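Local structure of hypothetical protein (Exiguobacterium sibiricum, 2HKV) at residues A[4-9]-A[95-100]; A[15-20]-A[123-128]; A[21-26]-A[131-136]. The protein is of unknown function but belongs to the DinB superfamily and binds a nickel ion within a helical bundle. All blocks are in the same frame, centred on the assembly; numbering follows the deposited sequence. Where two conformers were deposited one is given.

Contact 1. Residues A[4-9]-A[95-100]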
loop_
_atom_site.group_PDB
_atom_site.type_symbol
_atom_site.label_atom_id
_atom_site.label_comp_id
_atom_site.label_asym_id
_atom_site.label_seq_id
_atom_site.Cartn_x
_atom_site.Cartn_y
_atom_site.Cartn_z
ATOM N N ASP A 4 -9.609 -17.488 -6.413
ATOM C CA ASP A 4 -8.622 -17.278 -5.368
ATOM C C ASP A 4 -8.119 -15.816 -5.316
ATOM O O ASP A 4 -7.939 -15.259 -4.218
ATOM C CB ASP A 4 -7.484 -18.289 -5.512
ATOM C CG ASP A 4 -7.775 -19.599 -4.749
ATOM O OD1 ASP A 4 -8.962 -19.984 -4.687
ATOM O OD2 ASP A 4 -6.828 -20.204 -4.177
ATOM N N TRP A 5 -7.967 -15.165 -6.468
ATOM C CA TRP A 5 -7.582 -13.742 -6.458
ATOM C C TRP A 5 -8.713 -12.856 -5.943
ATOM O O TRP A 5 -8.462 -11.895 -5.229
ATOM C CB TRP A 5 -7.079 -13.259 -7.834
ATOM C CG TRP A 5 -8.115 -13.161 -8.933
ATOM C CD1 TRP A 5 -8.439 -14.111 -9.852
ATOM C CD2 TRP A 5 -8.913 -12.027 -9.242
ATOM N NE1 TRP A 5 -9.444 -13.664 -10.698
ATOM C CE2 TRP A 5 -9.719 -12.362 -10.353
ATOM C CE3 TRP A 5 -9.026 -10.742 -8.686
ATOM C CZ2 TRP A 5 -10.636 -11.449 -10.925
ATOM C CZ3 TRP A 5 -9.928 -9.857 -9.233
ATOM C CH2 TRP A 5 -10.718 -10.209 -10.354
ATOM N N GLN A 6 -9.984 -13.152 -6.291
ATOM C CA GLN A 6 -11.096 -12.367 -5.754
ATOM C C GLN A 6 -11.192 -12.510 -4.246
ATOM O O GLN A 6 -11.465 -11.526 -3.527
ATOM C CB GLN A 6 -12.420 -12.779 -6.362
ATOM C CG GLN A 6 -12.556 -12.365 -7.854
ATOM C CD GLN A 6 -13.616 -13.103 -8.654
ATOM O OE1 GLN A 6 -13.974 -14.238 -8.400
ATOM N NE2 GLN A 6 -14.070 -12.430 -9.691
ATOM N N GLN A 7 -10.982 -13.743 -3.760
ATOM C CA GLN A 7 -10.946 -14.012 -2.318
ATOM C C GLN A 7 -9.859 -13.200 -1.627
ATOM O O GLN A 7 -10.080 -12.618 -0.558
ATOM C CB GLN A 7 -10.685 -15.494 -2.090
ATOM C CG GLN A 7 -10.520 -15.860 -0.663
ATOM C CD GLN A 7 -10.277 -17.392 -0.434
ATOM O OE1 GLN A 7 -9.451 -18.065 -1.105
ATOM N NE2 GLN A 7 -11.029 -17.942 0.516
ATOM N N ALA A 8 -8.690 -13.146 -2.249
ATOM C CA ALA A 8 -7.515 -12.433 -1.710
ATOM C C ALA A 8 -7.787 -10.938 -1.636
ATOM O O ALA A 8 -7.529 -10.271 -0.629
ATOM C CB ALA A 8 -6.381 -12.661 -2.578
ATOM N N LEU A 9 -8.344 -10.403 -2.722
ATOM C CA LEU A 9 -8.689 -8.995 -2.723
ATOM C C LEU A 9 -9.760 -8.666 -1.681
ATOM O O LEU A 9 -9.621 -7.663 -1.006
ATOM C CB LEU A 9 -9.066 -8.478 -4.106
ATOM C CG LEU A 9 -7.942 -8.206 -5.104
ATOM C CD1 LEU A 9 -8.494 -7.983 -6.542
ATOM C CD2 LEU A 9 -7.038 -7.068 -4.604
ATOM N N ASP A 95 -18.811 -4.938 -5.500
ATOM C CA ASP A 95 -19.673 -5.326 -6.598
ATOM C C ASP A 95 -18.892 -5.507 -7.901
ATOM O O ASP A 95 -19.155 -6.431 -8.664
ATOM C CB ASP A 95 -20.730 -4.256 -6.804
ATOM C CG ASP A 95 -21.699 -4.139 -5.620
ATOM O OD1 ASP A 95 -21.674 -5.010 -4.697
ATOM O OD2 ASP A 95 -22.500 -3.163 -5.633
ATOM N N ARG A 96 -17.934 -4.614 -8.156
ATOM C CA ARG A 96 -17.070 -4.728 -9.342
ATOM C C ARG A 96 -16.132 -5.951 -9.219
ATOM O O ARG A 96 -15.792 -6.638 -10.205
ATOM C CB ARG A 96 -16.279 -3.439 -9.570
ATOM C CG ARG A 96 -17.141 -2.199 -9.921
ATOM C CD ARG A 96 -18.475 -2.573 -10.515
ATOM N NE ARG A 96 -19.367 -1.442 -10.761
ATOM C CZ ARG A 96 -20.086 -0.781 -9.847
ATOM N NH1 ARG A 96 -20.013 -1.059 -8.555
ATOM N NH2 ARG A 96 -20.886 0.200 -10.253
ATOM N N LEU A 97 -15.739 -6.213 -7.993
ATOM C CA LEU A 97 -14.814 -7.295 -7.708
ATOM C C LEU A 97 -15.388 -8.592 -8.189
ATOM O O LEU A 97 -14.703 -9.370 -8.809
ATOM C CB LEU A 97 -14.501 -7.349 -6.218
ATOM C CG LEU A 97 -13.562 -8.451 -5.689
ATOM C CD1 LEU A 97 -12.207 -8.386 -6.409
ATOM C CD2 LEU A 97 -13.392 -8.343 -4.186
HETATM N N MSE A 98 -16.674 -8.785 -7.948
HETATM C CA MSE A 98 -17.319 -10.042 -8.236
HETATM C C MSE A 98 -17.867 -10.123 -9.653
HETATM O O MSE A 98 -17.933 -11.190 -10.221
HETATM C CB MSE A 98 -18.424 -10.273 -7.221
HETATM C CG MSE A 98 -17.903 -10.207 -5.794
HETATM SE SE MSE A 98 -16.506 -11.574 -5.383
HETATM C CE MSE A 98 -15.845 -10.874 -3.574
ATOM N N ALA A 99 -18.207 -8.994 -10.242
ATOM C CA ALA A 99 -18.777 -8.956 -11.585
ATOM C C ALA A 99 -17.722 -8.644 -12.665
ATOM O O ALA A 99 -16.906 -7.727 -12.516
ATOM C CB ALA A 99 -19.838 -7.912 -11.608
ATOM N N ASP A 100 -17.744 -9.395 -13.763
ATOM C CA ASP A 100 -16.902 -9.061 -14.932
ATOM C C ASP A 100 -17.273 -7.661 -15.438
ATOM O O ASP A 100 -18.327 -7.500 -16.089
ATOM C CB ASP A 100 -17.082 -10.092 -16.079
ATOM C CG ASP A 100 -16.446 -9.633 -17.402
#
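L97 and L9 form the tight part of this contact. L97 CG stands anti to the backbone N (chi1 178°), carrying both methyls toward helix 4-26. The CD1 methyl of L97 lies 3.7 Å from L9 CD1 and also touches L9 CB. The two side chains cross obliquely. The other methyl, L97 CD2, rests 3.8 Å from the backbone O of Q6. W5 CZ3 comes within 3.9 Å of L97 CD1, but W5 was modelled in two conformers, so this touch is less certain.

The outer side is looser. Q6 NE2 gives a weak, bent hydrogen bond to L97 O, at 3.2 Å with an N-H...O angle of 126°. The stronger polar partner of the Q6 amide is T3, whose N is hydrogen-bonded to OE1. The selenomethionine M98 is exposed; its CB points away from helix 4-26, yet SE lies 4.4 Å from Q6 CB.

This is plain packing at one end of the four-helix bundle, where the start of helix 4-26 meets the end of the antiparallel helix 82-98. Helix 114-138 packs against the same residues: L118 touches W5 and L9, and A122 touches L9. T115 and L119 of the second subunit pack on W5 and L9.

Contact 2. Residues A[15-20]-A[123-128]. With NI (nickel (II) ion), chain B.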
loop_
_atom_site.group_PDB
_atom_site.type_symbol
_atom_site.label_atom_id
_atom_site.label_comp_id
_atom_site.label_asym_id
_atom_site.label_seq_id
_atom_site.Cartn_x
_atom_site.Cartn_y
_atom_site.Cartn_z
ATOM N N VAL A 15 -9.522 -5.643 5.005
ATOM C CA VAL A 15 -8.687 -5.238 6.136
ATOM C C VAL A 15 -8.360 -3.778 6.015
ATOM O O VAL A 15 -8.432 -3.029 6.992
ATOM C CB VAL A 15 -7.297 -5.987 6.223
ATOM C CG1 VAL A 15 -6.379 -5.329 7.248
ATOM C CG2 VAL A 15 -7.440 -7.521 6.515
ATOM N N GLY A 16 -7.892 -3.398 4.827
ATOM C CA GLY A 16 -7.617 -2.000 4.509
ATOM C C GLY A 16 -8.759 -1.083 4.863
ATOM O O GLY A 16 -8.567 -0.031 5.469
ATOM N N VAL A 17 -9.963 -1.471 4.506
ATOM C CA VAL A 17 -11.120 -0.639 4.740
ATOM C C VAL A 17 -11.489 -0.610 6.219
ATOM O O VAL A 17 -11.736 0.450 6.767
ATOM C CB VAL A 17 -12.321 -1.127 3.908
ATOM C CG1 VAL A 17 -13.643 -0.442 4.369
ATOM C CG2 VAL A 17 -12.051 -0.885 2.414
ATOM N N ARG A 18 -11.502 -1.765 6.882
ATOM C CA ARG A 18 -11.876 -1.732 8.293
ATOM C C ARG A 18 -10.890 -0.977 9.185
ATOM O O ARG A 18 -11.302 -0.234 10.101
ATOM C CB ARG A 18 -12.098 -3.111 8.834
ATOM C CG ARG A 18 -13.304 -3.748 8.169
ATOM C CD ARG A 18 -13.679 -5.049 8.789
ATOM N NE ARG A 18 -12.547 -5.953 8.780
ATOM C CZ ARG A 18 -12.295 -6.876 7.852
ATOM N NH1 ARG A 18 -13.105 -7.066 6.787
ATOM N NH2 ARG A 18 -11.191 -7.618 8.006
ATOM N N THR A 19 -9.596 -1.153 8.927
ATOM C CA THR A 19 -8.581 -0.381 9.645
ATOM C C THR A 19 -8.650 1.090 9.329
ATOM O O THR A 19 -8.520 1.901 10.227
ATOM C CB THR A 19 -7.173 -0.922 9.436
ATOM O OG1 THR A 19 -6.857 -0.966 8.033
ATOM C CG2 THR A 19 -7.029 -2.366 10.093
ATOM N N THR A 20 -8.917 1.481 8.086
ATOM C CA THR A 20 -9.104 2.884 7.768
ATOM C C THR A 20 -10.281 3.493 8.506
ATOM O O THR A 20 -10.168 4.628 9.026
ATOM C CB THR A 20 -9.230 3.126 6.255
ATOM O OG1 THR A 20 -8.034 2.662 5.627
ATOM C CG2 THR A 20 -9.430 4.623 5.907
ATOM N N VAL A 123 -3.631 -1.266 -3.737
ATOM C CA VAL A 123 -2.360 -0.690 -3.336
ATOM C C VAL A 123 -2.450 0.812 -3.152
ATOM O O VAL A 123 -1.756 1.359 -2.317
ATOM C CB VAL A 123 -1.172 -1.079 -4.301
ATOM C CG1 VAL A 123 -0.990 -2.596 -4.301
ATOM C CG2 VAL A 123 -1.357 -0.563 -5.728
ATOM N N HIS A 124 -3.307 1.495 -3.915
ATOM C CA HIS A 124 -3.570 2.917 -3.669
ATOM C C HIS A 124 -4.203 3.183 -2.283
ATOM O O HIS A 124 -3.771 4.066 -1.526
ATOM C CB HIS A 124 -4.442 3.430 -4.839
ATOM C CG HIS A 124 -4.608 4.890 -4.876
ATOM N ND1 HIS A 124 -5.581 5.491 -5.627
ATOM C CD2 HIS A 124 -3.936 5.876 -4.251
ATOM C CE1 HIS A 124 -5.502 6.791 -5.467
ATOM N NE2 HIS A 124 -4.501 7.034 -4.650
ATOM N N LEU A 125 -5.103 2.305 -1.879
ATOM C CA LEU A 125 -5.679 2.346 -0.550
ATOM C C LEU A 125 -4.630 2.191 0.580
ATOM O O LEU A 125 -4.581 3.021 1.528
ATOM C CB LEU A 125 -6.803 1.299 -0.384
ATOM C CG LEU A 125 -7.561 1.366 0.950
ATOM C CD1 LEU A 125 -8.550 2.521 0.968
ATOM C CD2 LEU A 125 -8.272 -0.010 1.207
ATOM N N TYR A 126 -3.762 1.224 0.456
ATOM C CA TYR A 126 -2.700 0.971 1.436
ATOM C C TYR A 126 -1.683 2.092 1.423
ATOM O O TYR A 126 -1.200 2.467 2.470
ATOM C CB TYR A 126 -2.058 -0.418 1.197
ATOM C CG TYR A 126 -2.826 -1.537 1.904
ATOM C CD1 TYR A 126 -3.959 -2.114 1.296
ATOM C CD2 TYR A 126 -2.396 -2.048 3.103
ATOM C CE1 TYR A 126 -4.707 -3.091 1.911
ATOM C CE2 TYR A 126 -3.101 -3.058 3.729
ATOM C CZ TYR A 126 -4.222 -3.617 3.107
ATOM O OH TYR A 126 -4.904 -4.620 3.748
ATOM N N HIS A 127 -1.398 2.688 0.267
ATOM C CA HIS A 127 -0.542 3.897 0.193
ATOM C C HIS A 127 -1.087 5.026 1.100
ATOM O O HIS A 127 -0.375 5.603 1.908
ATOM C CB HIS A 127 -0.431 4.355 -1.271
ATOM C CG HIS A 127 0.267 5.677 -1.474
ATOM N ND1 HIS A 127 1.640 5.798 -1.469
ATOM C CD2 HIS A 127 -0.224 6.927 -1.657
ATOM C CE1 HIS A 127 1.971 7.067 -1.669
ATOM N NE2 HIS A 127 0.861 7.781 -1.774
ATOM N N HIS A 128 -2.363 5.366 0.939
ATOM C CA HIS A 128 -2.895 6.444 1.703
ATOM C C HIS A 128 -3.280 6.088 3.117
ATOM O O HIS A 128 -3.257 6.992 3.968
ATOM C CB HIS A 128 -4.052 7.145 0.999
ATOM C CG HIS A 128 -3.656 7.855 -0.247
ATOM N ND1 HIS A 128 -2.833 8.963 -0.241
ATOM C CD2 HIS A 128 -4.021 7.654 -1.525
ATOM C CE1 HIS A 128 -2.721 9.404 -1.492
ATOM N NE2 HIS A 128 -3.373 8.581 -2.301
HETATM NI NI NI B . -3.940 9.052 -4.225
HETATM O O HOH W 1 -3.078 11.125 -4.043
HETATM O O HOH W 2 -4.347 9.632 -6.176
#
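V15 and G16 meet Y126 where the first and last long helices of the four-helix bundle run side by side. The bundle has the up-down-down-up order of the DinB superfamily, and the two segments here run nearly parallel, at 28°. V15 touches the tip of the tyrosine, with CB 3.7 Å from Y126 OH. G16 comes next and touches both Y126 and L125. Its CA lies 4.0 Å from Y126 CZ, and its carbonyl C is 3.8 Å from L125 CD2. L125 CG stands anti to its backbone N (chi1 -174°), and the CD2 methyl beyond it reaches G16. G16 has no CB, and the backbone comes this close to L125 CD2 for that reason. Y126 OH is hydrogen-bonded to H12 O, one turn earlier on the same helix as V15 and G16. A phenylalanine in place of Y126 would probably leave the H12 carbonyl without this partner and open a small gap beside V15 CB.

V17 follows, and its CG2 lies 4.1 Å from L125 CD2. These two side chains cross at about a right angle. T19 OG1 donates back to V15 O. T20 OG1 likewise donates to G16 O, at 2.7 Å. In each case the hydroxyl and the backbone N reach the carbonyl from opposite faces.

The far side of segment 123-128 carries the metal. H124 and H128 sit one turn apart and both bind nickel through NE2. H49 is the third histidine of the site, and two waters also bind. D57 OD2 is hydrogen-bonded to H124 ND1 and so would steady that ring. H127 CD2 lies 3.5 Å above the centre of the H128 ring.

Contact 3. Residues A[21-26]-A[131-136]; sequences RDLIRL and QLLDYL
L23 packs on L132, L133 and L136, and the flat groups lie outside this apolar seam. The R25 guanidinium has R21 CG over the centre of one face, 3.7 Å above the plane. D22 OD1 is in plane at its edge, but the salt bridge to R25 NH1 is long, at 3.8 Å. On the other helix the Q131 amide meets the Y135 hydroxyl. NE2 donates to Y135 OH at 3.1 Å, and the oxygen is tilted 24° from the amide plane. Y135 OH is also hydrogen-bonded to R41 O, and Q131 OE1 to H128 ND1. Q131 is thus a second-shell residue of the nickel site.

The seam itself is all aliphatic. L23 CB touches L132 CD2 at 3.9 Å. L23 CG stands anti to its carbonyl carbon (chi1 -73°), and the CD2 methyl beyond it touches two leucines, L133 CD1 at 4.1 Å and L136 CD1 at 4.2 Å. L136 CD1 also rests 3.9 Å from the backbone O of L23. I24 points away, yet its CG1 still grazes L132 CD2. L50 lies beside L132, while I143 touches L133 and L136.

This is leucine packing between the nearly parallel first and last long helices of a DinB-type four-helix bundle, just beyond the nickel histidines.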
loop_
_atom_site.group_PDB
_atom_site.type_symbol
_atom_site.label_atom_id
_atom_site.label_comp_id
_atom_site.label_asym_id
_atom_site.label_seq_id
_atom_site.Cartn_x
_atom_site.Cartn_y
_atom_site.Cartn_z
ATOM N N ARG A 21 -11.378 2.739 8.579
ATOM C CA ARG A 21 -12.577 3.175 9.286
ATOM C C ARG A 21 -12.201 3.458 10.748
ATOM O O ARG A 21 -12.580 4.480 11.310
ATOM C CB ARG A 21 -13.695 2.124 9.166
ATOM C CG ARG A 21 -15.046 2.630 9.474
ATOM C CD ARG A 21 -16.057 1.475 9.603
ATOM N NE ARG A 21 -16.182 0.754 8.335
ATOM C CZ ARG A 21 -16.161 -0.569 8.187
ATOM N NH1 ARG A 21 -16.030 -1.390 9.229
ATOM N NH2 ARG A 21 -16.293 -1.088 6.970
ATOM N N ASP A 22 -11.415 2.565 11.357
ATOM C CA ASP A 22 -11.024 2.741 12.752
ATOM C C ASP A 22 -10.168 3.982 12.912
ATOM O O ASP A 22 -10.361 4.760 13.866
ATOM C CB ASP A 22 -10.258 1.533 13.265
ATOM C CG ASP A 22 -11.132 0.285 13.373
ATOM O OD1 ASP A 22 -12.378 0.432 13.580
ATOM O OD2 ASP A 22 -10.562 -0.841 13.264
ATOM N N LEU A 23 -9.249 4.200 11.963
ATOM C CA LEU A 23 -8.367 5.374 12.056
ATOM C C LEU A 23 -9.168 6.668 11.979
ATOM O O LEU A 23 -8.927 7.568 12.765
ATOM C CB LEU A 23 -7.270 5.379 10.966
ATOM C CG LEU A 23 -6.099 4.386 11.098
ATOM C CD1 LEU A 23 -5.209 4.459 9.831
ATOM C CD2 LEU A 23 -5.246 4.686 12.339
ATOM N N ILE A 24 -10.114 6.729 11.047
ATOM C CA ILE A 24 -10.938 7.909 10.855
ATOM C C ILE A 24 -11.677 8.185 12.150
ATOM O O ILE A 24 -11.685 9.322 12.603
ATOM C CB ILE A 24 -11.896 7.764 9.609
ATOM C CG1 ILE A 24 -11.069 7.806 8.315
ATOM C CG2 ILE A 24 -13.003 8.848 9.604
ATOM C CD1 ILE A 24 -11.844 7.428 7.048
ATOM N N ARG A 25 -12.210 7.138 12.802
ATOM C CA ARG A 25 -12.907 7.335 14.091
ATOM C C ARG A 25 -12.010 7.819 15.253
ATOM O O ARG A 25 -12.518 8.274 16.283
ATOM C CB ARG A 25 -13.648 6.068 14.483
ATOM C CG ARG A 25 -14.806 5.720 13.564
ATOM C CD ARG A 25 -15.167 4.257 13.772
ATOM N NE ARG A 25 -16.431 3.896 13.148
ATOM C CZ ARG A 25 -16.772 2.658 12.779
ATOM N NH1 ARG A 25 -15.934 1.630 12.946
ATOM N NH2 ARG A 25 -17.960 2.444 12.220
ATOM N N LEU A 26 -10.695 7.763 15.094
ATOM C CA LEU A 26 -9.785 8.267 16.118
ATOM C C LEU A 26 -9.613 9.763 16.017
ATOM O O LEU A 26 -9.310 10.426 16.994
ATOM C CB LEU A 26 -8.417 7.562 16.042
ATOM C CG LEU A 26 -8.421 6.042 16.252
ATOM C CD1 LEU A 26 -6.984 5.530 16.344
ATOM C CD2 LEU A 26 -9.189 5.679 17.500
ATOM N N GLN A 131 -0.176 6.893 4.849
ATOM C CA GLN A 131 -0.035 8.344 4.997
ATOM C C GLN A 131 -0.827 8.831 6.220
ATOM O O GLN A 131 -0.295 9.618 7.056
ATOM C CB GLN A 131 -0.576 9.032 3.772
ATOM C CG GLN A 131 -0.305 10.488 3.706
ATOM C CD GLN A 131 -0.661 11.076 2.353
ATOM O OE1 GLN A 131 -1.144 10.377 1.464
ATOM N NE2 GLN A 131 -0.389 12.392 2.178
ATOM N N LEU A 132 -2.085 8.389 6.316
ATOM C CA LEU A 132 -2.969 8.825 7.414
ATOM C C LEU A 132 -2.375 8.369 8.714
ATOM O O LEU A 132 -2.322 9.148 9.691
ATOM C CB LEU A 132 -4.420 8.314 7.255
ATOM C CG LEU A 132 -5.379 8.740 8.385
ATOM C CD1 LEU A 132 -5.442 10.320 8.564
ATOM C CD2 LEU A 132 -6.753 8.050 8.137
ATOM N N LEU A 133 -1.874 7.142 8.742
ATOM C CA LEU A 133 -1.264 6.637 9.966
ATOM C C LEU A 133 -0.035 7.509 10.390
ATOM O O LEU A 133 0.134 7.879 11.598
ATOM C CB LEU A 133 -0.848 5.189 9.765
ATOM C CG LEU A 133 -0.171 4.465 10.930
ATOM C CD1 LEU A 133 -1.223 3.989 11.905
ATOM C CD2 LEU A 133 0.630 3.255 10.345
ATOM N N ASP A 134 0.809 7.842 9.422
ATOM C CA ASP A 134 1.973 8.702 9.696
ATOM C C ASP A 134 1.527 10.076 10.222
ATOM O O ASP A 134 2.134 10.602 11.145
ATOM C CB ASP A 134 2.822 8.932 8.462
ATOM C CG ASP A 134 3.590 7.710 8.030
ATOM O OD1 ASP A 134 3.719 6.745 8.836
ATOM O OD2 ASP A 134 4.091 7.747 6.855
ATOM N N TYR A 135 0.474 10.641 9.643
ATOM C CA TYR A 135 -0.024 11.917 10.101
ATOM C C TYR A 135 -0.471 11.840 11.564
ATOM O O TYR A 135 -0.151 12.731 12.352
ATOM C CB TYR A 135 -1.247 12.354 9.317
ATOM C CG TYR A 135 -1.003 12.990 7.968
ATOM C CD1 TYR A 135 0.211 12.869 7.314
ATOM C CD2 TYR A 135 -2.016 13.704 7.346
ATOM C CE1 TYR A 135 0.401 13.417 6.047
ATOM C CE2 TYR A 135 -1.826 14.284 6.109
ATOM C CZ TYR A 135 -0.615 14.146 5.465
ATOM O OH TYR A 135 -0.446 14.719 4.224
ATOM N N LEU A 136 -1.276 10.827 11.889
ATOM C CA LEU A 136 -1.822 10.730 13.241
ATOM C C LEU A 136 -0.677 10.487 14.222
ATOM O O LEU A 136 -0.628 11.098 15.257
ATOM C CB LEU A 136 -2.916 9.636 13.334
ATOM C CG LEU A 136 -4.215 9.935 12.563
ATOM C CD1 LEU A 136 -5.288 8.838 12.884
ATOM C CD2 LEU A 136 -4.783 11.322 12.716
#

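Overall arrangement
From the N terminus, helix 4-26 supplies the first segment of all three contacts in turn. Contact 1 closes the shortest loop, with 85 residues between its segments, and ties the start of that helix to the end of helix 82-98. Contacts 2 and 3 close longer loops, of 102 and 104 residues, onto helix 114-138. All three cross rather than nest, because their segments alternate along the chain. Contacts 2 and 3 adjoin in sequence and continue one helix pair, with centres 10 Å apart. Contacts 1 and 3 lie on opposite sides of the chain's centre, with centres 26 Å apart. Each contact also touches the second subunit.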